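Long-range contacts in Lactamase_B domain-containing protein (Bacillus lehensis G1, PDB 7EV5), which probably acts as a zinc-dependent hydrolase of dual activity, resembling both B3 metallo-beta-lactamases and glyoxalase II in structure: residues T53-H59 with F147-V151; P129-P133 with R159-G165; L152-I157 with E200-F206. One frame throughout, in Å; residues are numbered along the deposited sequence.

Overall arrangement
The chain enters interaction 1 at residues 53-59, a loop between strand 46-51 and helix 63-70. Before interaction 1 closes, the chain passes 129-133, the first half of interaction 2. Segment 147-151 then closes interaction 1, joining the loop after strand 46-51 of one six-stranded sheet to strand 145-149 of the other. Next, 152-157 opens interaction 3. Segment 159-165 closes interaction 2, which therefore crosses both others. Residues 200-206, from helix 197-203 onward, close interaction 3, in series with interaction 1. Interactions 1 and 2 meet at one zinc ion, where His-54, His-56 and His-131 come together. Interaction 3 lies about 17 Å from interaction 1, centre to centre, and joins a hairpin to the C-terminal part.

Interaction 1 of 3, residues T53-H59 with F147-V151; sequences THAHFDH and FSGDV. With ZN (zinc ion), chain B; ZN (zinc ion), chain C.
Asp-150, in the type II' turn from Ser-148 to Val-151, reaches His-54 and His-59 of the loop 53-59. No hydrogen bond joins the two segments directly; the zinc ions do. The Asp-150 CB lies 3.9 Å from His-54 CE1. Its CG stands beside the backbone N and anti to the carbonyl carbon (chi1 -68°), a turn that carries the carboxylate to the metals. Asp-150 CG is 3.5 Å from the same His-54 CE1. Asp-150 OD1 lies 3.2 Å from His-59 CE1. Asp-150 OD2 binds the chain C zinc at 2.0 Å and the chain B zinc at a longer 2.6 Å, so it bridges the ions unevenly. The carboxylate plane is turned 71° from the His-54 ring and 64° from the His-59 ring, and OD2 meets the His-54 ring at its edge.

The chain B zinc is also held by His-54 NE2, His-56 ND1 and His-131. The chain C zinc takes Asp-58 OD2, His-59 NE2 and His-191. Water 1 bridges the two ions and donates to Asp-58 OD1 at 2.8 Å.

A second shell fixes the rings. His-54 ND1 donates to Thr-53 OG1 at 2.9 Å, in the plane of the ring. Thr-53 OG1 is hydrogen-bonded to Asp-28 as well, and His-59 ND1 pairs with the same aspartate. His-54 CE1 also sits over the centre of one face of the His-59 ring. Thr-53 OG1 packs 3.4 Å from the CA of Gly-149, whose positive phi suits glycine. The sequence His-x-His-x-Asp-His, with a bridging aspartate and water between two zinc ions, is the signature of the metallo-beta-lactamase superfamily, whose fold is an alpha-beta/beta-alpha sandwich.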
loop_
_atom_site.group_PDB
_atom_site.type_symbol
_atom_site.label_atom_id
_atom_site.label_comp_id
_atom_site.label_asym_id
_atom_site.label_seq_id
_atom_site.Cartn_x
_atom_site.Cartn_y
_atom_site.Cartn_z
ATOM N N THR A 53 2.286 -0.636 1.872
ATOM C CA THR A 53 1.427 -1.757 2.234
ATOM C C THR A 53 2.205 -3.060 2.195
ATOM O O THR A 53 1.952 -3.967 3.000
ATOM C CB THR A 53 0.200 -1.842 1.313
ATOM O OG1 THR A 53 0.606 -2.143 -0.032
ATOM C CG2 THR A 53 -0.597 -0.553 1.348
ATOM N N HIS A 54 3.139 -3.174 1.255
ATOM C CA HIS A 54 4.004 -4.334 1.096
ATOM C C HIS A 54 5.111 -3.958 0.122
ATOM O O HIS A 54 5.098 -2.870 -0.468
ATOM C CB HIS A 54 3.244 -5.620 0.704
ATOM C CG HIS A 54 2.607 -5.619 -0.665
ATOM N ND1 HIS A 54 1.691 -4.676 -1.082
ATOM C CD2 HIS A 54 2.698 -6.520 -1.674
ATOM C CE1 HIS A 54 1.262 -4.987 -2.294
ATOM N NE2 HIS A 54 1.872 -6.091 -2.684
ATOM N N ALA A 55 6.065 -4.873 -0.053
ATOM C CA ALA A 55 7.301 -4.556 -0.756
ATOM C C ALA A 55 7.445 -5.282 -2.083
ATOM O O ALA A 55 8.565 -5.422 -2.588
ATOM C CB ALA A 55 8.524 -4.779 0.132
ATOM N N HIS A 56 6.342 -5.724 -2.678
ATOM C CA HIS A 56 6.432 -6.186 -4.057
ATOM C C HIS A 56 6.956 -5.064 -4.944
ATOM O O HIS A 56 6.695 -3.878 -4.710
ATOM C CB HIS A 56 5.064 -6.641 -4.569
ATOM C CG HIS A 56 4.706 -8.030 -4.164
ATOM N ND1 HIS A 56 3.402 -8.447 -4.031
ATOM C CD2 HIS A 56 5.477 -9.103 -3.870
ATOM C CE1 HIS A 56 3.379 -9.718 -3.679
ATOM N NE2 HIS A 56 4.625 -10.139 -3.568
ATOM N N PHE A 57 7.694 -5.464 -5.985
ATOM C CA PHE A 57 8.397 -4.501 -6.838
ATOM C C PHE A 57 7.469 -3.416 -7.386
ATOM O O PHE A 57 7.890 -2.265 -7.567
ATOM C CB PHE A 57 9.094 -5.238 -7.992
ATOM C CG PHE A 57 8.141 -5.746 -9.048
ATOM C CD1 PHE A 57 7.883 -5.004 -10.202
ATOM C CD2 PHE A 57 7.486 -6.958 -8.877
ATOM C CE1 PHE A 57 6.998 -5.474 -11.161
ATOM C CE2 PHE A 57 6.596 -7.432 -9.832
ATOM C CZ PHE A 57 6.348 -6.687 -10.976
ATOM N N ASP A 58 6.220 -3.764 -7.702
ATOM C CA ASP A 58 5.314 -2.815 -8.333
ATOM C C ASP A 58 4.810 -1.756 -7.367
ATOM O O ASP A 58 4.134 -0.816 -7.793
ATOM C CB ASP A 58 4.152 -3.551 -9.025
ATOM C CG ASP A 58 3.332 -4.405 -8.066
ATOM O OD1 ASP A 58 3.924 -5.297 -7.413
ATOM O OD2 ASP A 58 2.096 -4.184 -8.008
ATOM N N HIS A 59 5.141 -1.879 -6.084
ATOM C CA HIS A 59 4.777 -0.891 -5.081
ATOM C C HIS A 59 5.951 -0.056 -4.597
ATOM O O HIS A 59 5.739 0.859 -3.790
ATOM C CB HIS A 59 4.081 -1.579 -3.890
ATOM C CG HIS A 59 2.815 -2.272 -4.285
ATOM N ND1 HIS A 59 1.561 -1.834 -3.914
ATOM C CD2 HIS A 59 2.618 -3.343 -5.086
ATOM C CE1 HIS A 59 0.646 -2.618 -4.463
ATOM N NE2 HIS A 59 1.262 -3.533 -5.191
ATOM N N PHE A 147 -6.206 2.057 3.141
ATOM C CA PHE A 147 -5.151 1.793 2.164
ATOM C C PHE A 147 -4.666 0.378 2.445
ATOM O O PHE A 147 -3.803 0.161 3.290
ATOM C CB PHE A 147 -4.057 2.846 2.275
ATOM C CG PHE A 147 -4.578 4.247 2.111
ATOM C CD1 PHE A 147 -4.765 4.776 0.847
ATOM C CD2 PHE A 147 -4.916 5.016 3.216
ATOM C CE1 PHE A 147 -5.251 6.047 0.674
ATOM C CE2 PHE A 147 -5.418 6.301 3.053
ATOM C CZ PHE A 147 -5.590 6.821 1.784
ATOM N N SER A 148 -5.248 -0.591 1.734
ATOM C CA SER A 148 -5.086 -2.008 2.053
ATOM C C SER A 148 -4.237 -2.778 1.043
ATOM O O SER A 148 -4.219 -4.011 1.078
ATOM C CB SER A 148 -6.454 -2.674 2.220
ATOM O OG SER A 148 -7.356 -2.279 1.193
ATOM N N GLY A 149 -3.542 -2.092 0.145
ATOM C CA GLY A 149 -2.664 -2.807 -0.767
ATOM C C GLY A 149 -3.409 -3.836 -1.596
ATOM O O GLY A 149 -4.464 -3.559 -2.177
ATOM N N ASP A 150 -2.851 -5.047 -1.668
ATOM C CA ASP A 150 -3.310 -6.052 -2.618
ATOM C C ASP A 150 -4.137 -7.146 -1.961
ATOM O O ASP A 150 -4.181 -8.266 -2.464
ATOM C CB ASP A 150 -2.132 -6.640 -3.399
ATOM C CG ASP A 150 -1.494 -5.638 -4.353
ATOM O OD1 ASP A 150 -1.923 -4.468 -4.379
ATOM O OD2 ASP A 150 -0.533 -6.032 -5.050
ATOM N N VAL A 151 -4.829 -6.833 -0.869
ATOM C CA VAL A 151 -5.661 -7.834 -0.211
ATOM C C VAL A 151 -7.012 -7.967 -0.907
ATOM O O VAL A 151 -7.461 -9.076 -1.230
ATOM C CB VAL A 151 -5.809 -7.466 1.276
ATOM C CG1 VAL A 151 -6.826 -8.359 1.947
ATOM C CG2 VAL A 151 -4.458 -7.581 1.978
HETATM ZN ZN ZN B . 1.646 -7.305 -4.340
HETATM ZN ZN ZN C . 0.547 -4.995 -6.447
HETATM O O HOH W 1 1.794 -6.522 -6.106
#

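Interaction 2 of 3, residues P129-P133 with R159-G165; sequences PGHSP and RTDLRGG. With ZN (zinc ion), chain B.
The backbones come nearest at His-131 and Thr-160, whose CA atoms are 4.9 Å apart; neither segment is regular helix or strand. Residues 162-165 of the second segment form a type II turn. Gly-130 O faces this turn and receives a CA-H...O contact from Gly-165 CA at 3.3 Å. The methyl CG2 of Thr-160 lies 3.6 Å from the same Gly-130 O.

The His-131 side chain carries the contact. Its CG is anti to the backbone N (chi1 169°), and the ring runs on past the Arg-159 carbonyl to the metal. His-131 ND1 donates to Arg-159 O at 2.8 Å, with an N-H...O angle of 150°. The bond lands on a lone pair in the carbonyl plane, though the oxygen is tilted 17° from the ring plane. At the other end His-131 NE2 binds the chain B zinc at 2.1 Å. The Pro-Gly-His loop thereby gives this site its third histidine, beside His-54 and His-56, and the 159-165 loop backs it. Arg-159 is thus a second-shell residue that orients a zinc ligand through its backbone. Arg-159 CG also touches the ring edge, 3.7 Å from His-131 CE1.

The guanidinium of Arg-159 turns elsewhere. It grips Asp-161 side-on in a salt bridge, Arg-159 NE to Asp-161 OD1 at 2.8 Å and Arg-159 NH2 to Asp-161 OD2 at 3.0 Å. Leu-162 CD2 lies against one guanidinium face.

Water 4 links His-131 O, Arg-159 O and Leu-162 N; water 3 joins His-131 O to Arg-163 O; water 2 joins Gly-130 N to Gly-164 O. The first loop connects strands 121-127 and 136-140. The second leads from strand 156-157 into helix 167-178, which Thr-160 touches at His-167 and Leu-170.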
loop_
_atom_site.group_PDB
_atom_site.type_symbol
_atom_site.label_atom_id
_atom_site.label_comp_id
_atom_site.label_asym_id
_atom_site.label_seq_id
_atom_site.Cartn_x
_atom_site.Cartn_y
_atom_site.Cartn_z
ATOM N N PRO A 129 -1.872 -10.321 6.085
ATOM C CA PRO A 129 -1.114 -11.191 5.168
ATOM C C PRO A 129 -1.984 -12.110 4.325
ATOM O O PRO A 129 -3.207 -12.173 4.484
ATOM C CB PRO A 129 -0.228 -12.000 6.125
ATOM C CG PRO A 129 -1.079 -12.103 7.379
ATOM C CD PRO A 129 -1.685 -10.723 7.493
ATOM N N GLY A 130 -1.343 -12.850 3.423
ATOM C CA GLY A 130 -2.030 -13.754 2.522
ATOM C C GLY A 130 -1.568 -13.556 1.097
ATOM O O GLY A 130 -1.222 -14.517 0.406
ATOM N N HIS A 131 -1.589 -12.302 0.634
ATOM C CA HIS A 131 -0.935 -11.953 -0.621
ATOM C C HIS A 131 0.579 -11.828 -0.429
ATOM O O HIS A 131 1.358 -12.212 -1.311
ATOM C CB HIS A 131 -1.560 -10.665 -1.174
ATOM C CG HIS A 131 -0.810 -10.050 -2.318
ATOM N ND1 HIS A 131 -0.919 -10.490 -3.621
ATOM C CD2 HIS A 131 0.032 -8.993 -2.350
ATOM C CE1 HIS A 131 -0.168 -9.738 -4.405
ATOM N NE2 HIS A 131 0.428 -8.821 -3.659
ATOM N N SER A 132 1.014 -11.322 0.722
ATOM C CA SER A 132 2.429 -11.288 1.065
ATOM C C SER A 132 2.527 -11.267 2.583
ATOM O O SER A 132 1.580 -10.832 3.256
ATOM C CB SER A 132 3.152 -10.077 0.440
ATOM O OG SER A 132 2.797 -8.857 1.070
ATOM N N PRO A 133 3.637 -11.744 3.158
ATOM C CA PRO A 133 3.682 -11.951 4.614
ATOM C C PRO A 133 3.759 -10.667 5.415
ATOM O O PRO A 133 3.388 -10.676 6.597
ATOM C CB PRO A 133 4.946 -12.803 4.814
ATOM C CG PRO A 133 5.791 -12.511 3.607
ATOM C CD PRO A 133 4.818 -12.310 2.484
ATOM N N ARG A 159 -3.864 -12.002 -5.450
ATOM C CA ARG A 159 -3.297 -13.287 -5.828
ATOM C C ARG A 159 -2.500 -13.853 -4.657
ATOM O O ARG A 159 -1.883 -13.119 -3.879
ATOM C CB ARG A 159 -2.418 -13.162 -7.079
ATOM C CG ARG A 159 -1.183 -12.292 -6.913
ATOM C CD ARG A 159 -0.580 -11.929 -8.269
ATOM N NE ARG A 159 -0.017 -13.093 -8.938
ATOM C CZ ARG A 159 0.652 -13.053 -10.086
ATOM N NH1 ARG A 159 0.850 -11.897 -10.719
ATOM N NH2 ARG A 159 1.127 -14.177 -10.596
ATOM N N THR A 160 -2.533 -15.177 -4.517
ATOM C CA THR A 160 -1.884 -15.867 -3.410
ATOM C C THR A 160 -0.834 -16.862 -3.893
ATOM O O THR A 160 -0.435 -17.756 -3.138
ATOM C CB THR A 160 -2.921 -16.540 -2.512
ATOM O OG1 THR A 160 -3.753 -17.399 -3.303
ATOM C CG2 THR A 160 -3.775 -15.494 -1.870
ATOM N N ASP A 161 -0.347 -16.686 -5.124
ATOM C CA ASP A 161 0.609 -17.582 -5.753
ATOM C C ASP A 161 2.046 -17.062 -5.727
ATOM O O ASP A 161 2.924 -17.686 -6.332
ATOM C CB ASP A 161 0.187 -17.875 -7.196
ATOM C CG ASP A 161 0.021 -16.610 -8.036
ATOM O OD1 ASP A 161 -0.191 -15.521 -7.467
ATOM O OD2 ASP A 161 0.097 -16.709 -9.281
ATOM N N LEU A 162 2.312 -15.943 -5.050
ATOM C CA LEU A 162 3.653 -15.375 -5.005
ATOM C C LEU A 162 4.391 -15.807 -3.729
ATOM O O LEU A 162 3.922 -16.670 -2.979
ATOM C CB LEU A 162 3.595 -13.860 -5.228
ATOM C CG LEU A 162 2.822 -13.382 -6.457
ATOM C CD1 LEU A 162 2.826 -11.849 -6.580
ATOM C CD2 LEU A 162 3.365 -14.026 -7.725
ATOM N N ARG A 163 5.557 -15.211 -3.477
ATOM C CA ARG A 163 6.382 -15.610 -2.341
ATOM C C ARG A 163 5.620 -15.449 -1.029
ATOM O O ARG A 163 5.167 -14.354 -0.678
ATOM C CB ARG A 163 7.667 -14.780 -2.324
ATOM C CG ARG A 163 8.571 -15.053 -1.127
ATOM C CD ARG A 163 9.906 -14.315 -1.260
ATOM N NE ARG A 163 10.578 -14.647 -2.518
ATOM C CZ ARG A 163 11.377 -15.695 -2.678
ATOM N NH1 ARG A 163 11.619 -16.503 -1.653
ATOM N NH2 ARG A 163 11.937 -15.935 -3.857
ATOM N N GLY A 164 5.487 -16.550 -0.291
ATOM C CA GLY A 164 4.758 -16.492 0.960
ATOM C C GLY A 164 3.258 -16.376 0.819
ATOM O O GLY A 164 2.571 -16.174 1.823
ATOM N N GLY A 165 2.720 -16.497 -0.390
ATOM C CA GLY A 165 1.281 -16.421 -0.559
ATOM C C GLY A 165 0.560 -17.571 0.117
ATOM O O GLY A 165 1.057 -18.693 0.189
HETATM ZN ZN ZN B . 1.646 -7.305 -4.340
HETATM O O HOH W 2 1.240 -14.157 3.176
HETATM O O HOH W 3 4.071 -12.359 -2.036
HETATM O O HOH W 4 0.756 -13.958 -3.460
HETATM O O HOH W 1 1.794 -6.522 -6.106
#

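Interaction 3 of 3, residues L152-I157 with E200-F206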
loop_
_atom_site.group_PDB
_atom_site.type_symbol
_atom_site.label_atom_id
_atom_site.label_comp_id
_atom_site.label_asym_id
_atom_site.label_seq_id
_atom_site.Cartn_x
_atom_site.Cartn_y
_atom_site.Cartn_z
ATOM N N LEU A 152 -7.678 -6.838 -1.139
ATOM C CA LEU A 152 -9.063 -6.796 -1.594
ATOM C C LEU A 152 -9.163 -5.767 -2.705
ATOM O O LEU A 152 -8.768 -4.612 -2.519
ATOM C CB LEU A 152 -9.989 -6.391 -0.438
ATOM C CG LEU A 152 -11.472 -6.193 -0.751
ATOM C CD1 LEU A 152 -12.107 -7.490 -1.253
ATOM C CD2 LEU A 152 -12.218 -5.647 0.453
ATOM N N PHE A 153 -9.689 -6.174 -3.857
ATOM C CA PHE A 153 -9.887 -5.262 -4.971
ATOM C C PHE A 153 -11.373 -5.158 -5.256
ATOM O O PHE A 153 -12.192 -5.894 -4.702
ATOM C CB PHE A 153 -9.202 -5.789 -6.236
ATOM C CG PHE A 153 -7.741 -6.108 -6.061
ATOM C CD1 PHE A 153 -6.826 -5.113 -5.731
ATOM C CD2 PHE A 153 -7.270 -7.399 -6.262
ATOM C CE1 PHE A 153 -5.467 -5.411 -5.593
ATOM C CE2 PHE A 153 -5.917 -7.701 -6.125
ATOM C CZ PHE A 153 -5.009 -6.705 -5.784
ATOM N N GLN A 154 -11.725 -4.226 -6.135
ATOM C CA GLN A 154 -13.078 -4.192 -6.670
ATOM C C GLN A 154 -13.289 -5.443 -7.512
ATOM O O GLN A 154 -12.624 -5.632 -8.533
ATOM C CB GLN A 154 -13.255 -2.941 -7.521
ATOM C CG GLN A 154 -14.677 -2.733 -7.999
ATOM C CD GLN A 154 -14.763 -1.650 -9.045
ATOM O OE1 GLN A 154 -14.226 -1.791 -10.148
ATOM N NE2 GLN A 154 -15.413 -0.544 -8.699
ATOM N N GLN A 155 -14.181 -6.325 -7.059
ATOM C CA GLN A 155 -14.582 -7.551 -7.756
ATOM C C GLN A 155 -13.557 -8.684 -7.734
ATOM O O GLN A 155 -13.782 -9.710 -8.389
ATOM C CB GLN A 155 -15.048 -7.298 -9.199
ATOM C CG GLN A 155 -16.389 -6.601 -9.310
ATOM C CD GLN A 155 -17.520 -7.474 -8.814
ATOM O OE1 GLN A 155 -18.171 -7.159 -7.818
ATOM N NE2 GLN A 155 -17.755 -8.583 -9.502
ATOM N N SER A 156 -12.451 -8.557 -7.007
ATOM C CA SER A 156 -11.512 -9.669 -6.903
ATOM C C SER A 156 -10.729 -9.518 -5.607
ATOM O O SER A 156 -10.945 -8.582 -4.836
ATOM C CB SER A 156 -10.580 -9.784 -8.119
ATOM O OG SER A 156 -9.683 -8.691 -8.218
ATOM N N ILE A 157 -9.826 -10.469 -5.369
ATOM C CA ILE A 157 -8.966 -10.459 -4.195
ATOM C C ILE A 157 -7.525 -10.683 -4.639
ATOM O O ILE A 157 -7.248 -11.055 -5.780
ATOM C CB ILE A 157 -9.396 -11.479 -3.117
ATOM C CG1 ILE A 157 -9.285 -12.914 -3.640
ATOM C CG2 ILE A 157 -10.813 -11.190 -2.643
ATOM C CD1 ILE A 157 -9.630 -13.953 -2.583
ATOM N N GLU A 200 -18.161 -4.494 -1.675
ATOM C CA GLU A 200 -17.499 -5.779 -1.877
ATOM C C GLU A 200 -18.188 -6.879 -1.080
ATOM O O GLU A 200 -18.312 -8.015 -1.553
ATOM C CB GLU A 200 -16.010 -5.683 -1.539
ATOM C CG GLU A 200 -15.230 -4.772 -2.490
ATOM C CD GLU A 200 -15.555 -5.024 -3.948
ATOM O OE1 GLU A 200 -15.425 -6.179 -4.397
ATOM O OE2 GLU A 200 -15.931 -4.060 -4.653
ATOM N N MET A 201 -18.642 -6.553 0.131
ATOM C CA MET A 201 -19.402 -7.514 0.926
ATOM C C MET A 201 -20.617 -8.019 0.158
ATOM O O MET A 201 -20.960 -9.204 0.231
ATOM C CB MET A 201 -19.827 -6.849 2.236
ATOM C CG MET A 201 -20.532 -7.750 3.242
ATOM S SD MET A 201 -20.825 -6.875 4.794
ATOM C CE MET A 201 -19.378 -5.820 4.857
ATOM N N ASP A 202 -21.274 -7.137 -0.587
ATOM C CA ASP A 202 -22.495 -7.492 -1.290
ATOM C C ASP A 202 -22.263 -8.073 -2.679
ATOM O O ASP A 202 -23.135 -8.791 -3.181
ATOM C CB ASP A 202 -23.407 -6.268 -1.402
ATOM C CG ASP A 202 -23.884 -5.774 -0.051
ATOM O OD1 ASP A 202 -23.753 -6.525 0.943
ATOM O OD2 ASP A 202 -24.388 -4.633 0.019
ATOM N N HIS A 203 -21.126 -7.792 -3.318
ATOM C CA HIS A 203 -20.993 -8.136 -4.729
ATOM C C HIS A 203 -19.680 -8.783 -5.149
ATOM O O HIS A 203 -19.590 -9.217 -6.301
ATOM C CB HIS A 203 -21.255 -6.907 -5.617
ATOM C CG HIS A 203 -22.455 -6.109 -5.207
ATOM N ND1 HIS A 203 -23.716 -6.657 -5.108
ATOM C CD2 HIS A 203 -22.586 -4.804 -4.872
ATOM C CE1 HIS A 203 -24.571 -5.725 -4.727
ATOM N NE2 HIS A 203 -23.911 -4.590 -4.579
ATOM N N ASN A 204 -18.666 -8.864 -4.294
ATOM C CA ASN A 204 -17.415 -9.506 -4.688
ATOM C C ASN A 204 -17.635 -11.010 -4.775
ATOM O O ASN A 204 -17.965 -11.636 -3.759
ATOM C CB ASN A 204 -16.317 -9.189 -3.672
ATOM C CG ASN A 204 -14.933 -9.609 -4.146
ATOM O OD1 ASN A 204 -14.711 -10.759 -4.519
ATOM N ND2 ASN A 204 -13.981 -8.671 -4.107
ATOM N N PRO A 205 -17.453 -11.631 -5.945
ATOM C CA PRO A 205 -17.776 -13.061 -6.079
ATOM C C PRO A 205 -16.866 -13.982 -5.287
ATOM O O PRO A 205 -17.239 -15.139 -5.056
ATOM C CB PRO A 205 -17.658 -13.313 -7.588
ATOM C CG PRO A 205 -16.742 -12.242 -8.077
ATOM C CD PRO A 205 -16.995 -11.040 -7.213
ATOM N N PHE A 206 -15.694 -13.518 -4.864
ATOM C CA PHE A 206 -14.785 -14.323 -4.062
ATOM C C PHE A 206 -15.085 -14.246 -2.571
ATOM O O PHE A 206 -14.377 -14.878 -1.777
ATOM C CB PHE A 206 -13.334 -13.906 -4.324
ATOM C CG PHE A 206 -12.942 -13.954 -5.771
ATOM C CD1 PHE A 206 -12.300 -15.065 -6.292
ATOM C CD2 PHE A 206 -13.206 -12.885 -6.610
ATOM C CE1 PHE A 206 -11.934 -15.115 -7.624
ATOM C CE2 PHE A 206 -12.846 -12.930 -7.948
ATOM C CZ PHE A 206 -12.207 -14.045 -8.453
#
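A short, weakly bonded beta hairpin, 152-157, packs its turn against Glu-200 of helix 197-203 and the residues that follow. Glu-200 and Asn-204 make the polar join. The carboxylate oxygen Glu-200 OE1 accepts from Gln-155 N at 2.9 Å, with a nearly straight N-H...O angle of 168°, the donor lying above the carboxylate plane. Asn-204 ND2 gives Glu-200 OE1 a second, more bent bond at 2.9 Å. Glu-200 OE2 is held by Thr-195.

Asn-204 extends its CG anti to the backbone N (chi1 -169°), and this sends the amide into the hairpin. Asn-204 ND2 donates to Ser-156 O at 3.1 Å. It comes from above the carbonyl plane, while Phe-153 N reaches the same oxygen from the other face. Asn-204 OD1 accepts from Phe-206 N at 2.9 Å, an Asx turn.

Van der Waals contacts flank these bonds. Leu-152 CD1 lies 3.6 Å from Asn-204 ND2. The Phe-206 ring presents its edge to Gln-155 O, with Phe-206 CE2 at 3.4 Å. An apolar contact sets Phe-206 CB 4.1 Å from Ile-157 CG2. Behind the hairpin, Ile-157 rests on helix 167-178, while Leu-152 touches that helix at Ile-178 and strand 186-189 at Val-187.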